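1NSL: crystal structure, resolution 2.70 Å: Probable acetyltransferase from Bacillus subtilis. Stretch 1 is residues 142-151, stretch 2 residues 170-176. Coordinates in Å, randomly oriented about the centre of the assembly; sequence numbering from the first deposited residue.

Stretch 1 142-151: SRAVPERIGF
Stretch 2, residues 170-176: LVYYSLL

The most unusual feature is a very short hydrogen bond: R143 NH1 donates to Y173 OH at 2.3 Å, with an N-H...O angle of 149°. Such bonds are usually near 2.9 Å; at 2.7 Å resolution the exact length deserves caution. It is the sole hydrogen bond across the two stretches.

The helix of stretch 1 and the strand 170-176 both begin earlier in the chain; they run in nearly the same direction. The axes cross at 25° and approach to 9.1 Å. The helix is kinked where V145 N and P146 N have no bond to the turn before; V145 N bonds instead to S142 O at 2.7 Å. P146, as a proline, has no N-H to give. The strand is extended, with V171, Y173 and L175 pointing toward the helix stretch and S174 away.

The register narrows along the contact. R143 CA lies 8.5 Å from V171 CA; F151 CA lies 4.6 Å from L175 CA. R143 (chi1 m, -78°) points sideways, but its end comes nearer. R143 CD is 3.6 Å from V171 CG1, which covers one guanidinium face, while Y173 OH sits at the edge.

Y173 (chi1 m, chi2 95°) has the largest covered area. P146 CB lies over one face of its ring, 3.7 Å from Y173 CG, in a CH-pi contact. E147 CD is 3.3 Å from Y173 OH, but neither carboxylate oxygen makes a hydrogen bond there.

G150 ends the helical conformation with phi 88° and psi 25°. A CB here would jam against the preceding carbonyl O. F151 N then bonds to P146 O at 3.1 Å.

F151 (chi1 m, -74°; phi/psi -69°/171°) packs against the strand. L175 CB sits 2° off the F151 ring normal, 3.7 Å from the F151 ring centroid, a CH-pi contact. L175 (chi1 t, chi2 p) also places CD2 3.8 Å from F151 CE1. F151 CB meets Y173 CB at 3.8 Å.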

# COMPACT_ATOMS: atom_id res chain seq x y z
N SER C 142 -0.08 38.37 9.60
CA SER C 142 0.82 37.34 9.10
C SER C 142 2.08 37.88 8.47
O SER C 142 3.21 37.44 8.77
CB SER C 142 0.16 36.46 8.06
OG SER C 142 1.18 35.55 7.65
N ARG C 143 1.87 38.77 7.53
CA ARG C 143 2.95 39.51 6.90
C ARG C 143 4.00 39.96 7.94
O ARG C 143 5.23 39.91 7.70
CB ARG C 143 2.33 40.75 6.29
CG ARG C 143 1.63 40.51 5.00
CD ARG C 143 2.51 40.75 3.83
NE ARG C 143 1.93 41.80 3.05
CZ ARG C 143 2.63 42.66 2.37
NH1 ARG C 143 3.95 42.58 2.39
NH2 ARG C 143 2.04 43.59 1.65
N ALA C 144 3.52 40.38 9.10
CA ALA C 144 4.43 40.86 10.10
C ALA C 144 5.43 39.81 10.49
O ALA C 144 6.51 40.12 10.98
CB ALA C 144 3.72 41.33 11.33
N VAL C 145 5.12 38.56 10.28
CA VAL C 145 6.08 37.65 10.82
C VAL C 145 7.43 37.63 10.09
O VAL C 145 8.47 37.79 10.70
CB VAL C 145 5.51 36.28 11.09
CG1 VAL C 145 6.66 35.25 11.25
CG2 VAL C 145 4.69 36.39 12.35
N PRO C 146 7.39 37.47 8.79
CA PRO C 146 8.60 37.48 7.99
C PRO C 146 9.40 38.79 8.17
O PRO C 146 10.60 38.78 8.37
CB PRO C 146 8.06 37.44 6.56
CG PRO C 146 6.72 36.89 6.70
CD PRO C 146 6.15 37.34 8.01
N GLU C 147 8.72 39.91 8.08
CA GLU C 147 9.37 41.20 8.10
C GLU C 147 10.10 41.48 9.41
O GLU C 147 11.08 42.19 9.40
CB GLU C 147 8.38 42.33 7.82
CG GLU C 147 7.76 42.35 6.42
CD GLU C 147 6.55 43.32 6.29
OE1 GLU C 147 6.61 44.30 5.52
OE2 GLU C 147 5.52 43.12 6.96
N ARG C 148 9.62 40.89 10.50
CA ARG C 148 10.16 41.03 11.85
C ARG C 148 11.41 40.14 11.85
O ARG C 148 12.45 40.57 12.30
CB ARG C 148 9.11 40.60 12.92
CG ARG C 148 9.36 40.94 14.37
CD ARG C 148 9.42 39.73 15.29
NE ARG C 148 8.53 39.70 16.46
CZ ARG C 148 8.93 39.80 17.73
NH1 ARG C 148 10.19 40.02 18.02
NH2 ARG C 148 8.07 39.73 18.71
N ILE C 149 11.38 38.94 11.33
CA ILE C 149 12.62 38.19 11.34
C ILE C 149 13.66 38.66 10.23
O ILE C 149 14.80 38.17 10.16
CB ILE C 149 12.31 36.71 11.20
CG1 ILE C 149 11.60 36.18 12.43
CG2 ILE C 149 13.56 35.85 10.92
CD1 ILE C 149 10.80 34.97 12.07
N GLY C 150 13.27 39.58 9.36
CA GLY C 150 14.18 39.96 8.31
C GLY C 150 14.24 39.23 6.96
O GLY C 150 15.29 39.27 6.28
N PHE C 151 13.15 38.59 6.54
CA PHE C 151 13.04 38.06 5.17
C PHE C 151 12.94 39.28 4.23
O PHE C 151 12.77 40.40 4.68
CB PHE C 151 11.71 37.26 5.01
CG PHE C 151 11.67 35.89 5.69
CD1 PHE C 151 12.07 35.70 7.00
CD2 PHE C 151 11.26 34.80 4.99
CE1 PHE C 151 12.06 34.45 7.59
CE2 PHE C 151 11.22 33.53 5.59
CZ PHE C 151 11.60 33.36 6.90
N LEU C 170 -1.16 36.82 -3.22
CA LEU C 170 -0.23 36.28 -2.30
C LEU C 170 1.04 37.11 -2.46
O LEU C 170 1.48 37.38 -3.59
CB LEU C 170 0.01 34.88 -2.74
CG LEU C 170 -0.83 33.78 -2.12
CD1 LEU C 170 -0.24 32.35 -2.36
CD2 LEU C 170 -0.80 34.16 -0.65
N VAL C 171 1.62 37.55 -1.37
CA VAL C 171 2.94 38.11 -1.50
C VAL C 171 4.00 37.14 -0.92
O VAL C 171 3.78 36.54 0.13
CB VAL C 171 3.04 39.38 -0.77
CG1 VAL C 171 2.65 39.17 0.64
CG2 VAL C 171 4.45 39.86 -0.84
N TYR C 172 5.14 36.96 -1.60
CA TYR C 172 6.14 36.03 -1.14
C TYR C 172 7.23 36.77 -0.40
O TYR C 172 7.49 37.90 -0.72
CB TYR C 172 6.76 35.36 -2.36
CG TYR C 172 5.91 34.25 -2.76
CD1 TYR C 172 4.72 34.48 -3.39
CD2 TYR C 172 6.21 32.98 -2.38
CE1 TYR C 172 3.85 33.44 -3.67
CE2 TYR C 172 5.36 31.95 -2.67
CZ TYR C 172 4.19 32.20 -3.32
OH TYR C 172 3.34 31.18 -3.60
N TYR C 173 7.87 36.09 0.57
CA TYR C 173 9.04 36.57 1.31
C TYR C 173 10.11 35.45 1.44
O TYR C 173 9.74 34.31 1.60
CB TYR C 173 8.64 36.95 2.73
CG TYR C 173 7.79 38.18 2.98
CD1 TYR C 173 6.43 38.08 3.09
CD2 TYR C 173 8.37 39.44 3.21
CE1 TYR C 173 5.63 39.16 3.40
CE2 TYR C 173 7.57 40.57 3.53
CZ TYR C 173 6.19 40.41 3.62
OH TYR C 173 5.34 41.47 3.90
N SER C 174 11.41 35.77 1.45
CA SER C 174 12.45 34.73 1.52
C SER C 174 13.72 35.13 2.29
O SER C 174 14.16 36.26 2.26
CB SER C 174 12.87 34.29 0.14
OG SER C 174 13.33 35.41 -0.55
N LEU C 175 14.32 34.15 2.94
CA LEU C 175 15.48 34.38 3.72
C LEU C 175 16.60 33.48 3.17
O LEU C 175 16.44 32.27 3.03
CB LEU C 175 15.14 34.11 5.18
CG LEU C 175 16.32 34.17 6.16
CD1 LEU C 175 17.23 35.36 5.93
CD2 LEU C 175 15.82 34.16 7.58
N LEU C 176 17.74 34.08 2.81
CA LEU C 176 18.79 33.25 2.27
C LEU C 176 19.74 32.92 3.36
O LEU C 176 20.19 33.79 4.04
CB LEU C 176 19.49 33.94 1.15
CG LEU C 176 18.55 34.43 0.07
CD1 LEU C 176 19.21 34.40 -1.25
CD2 LEU C 176 17.32 33.58 -0.00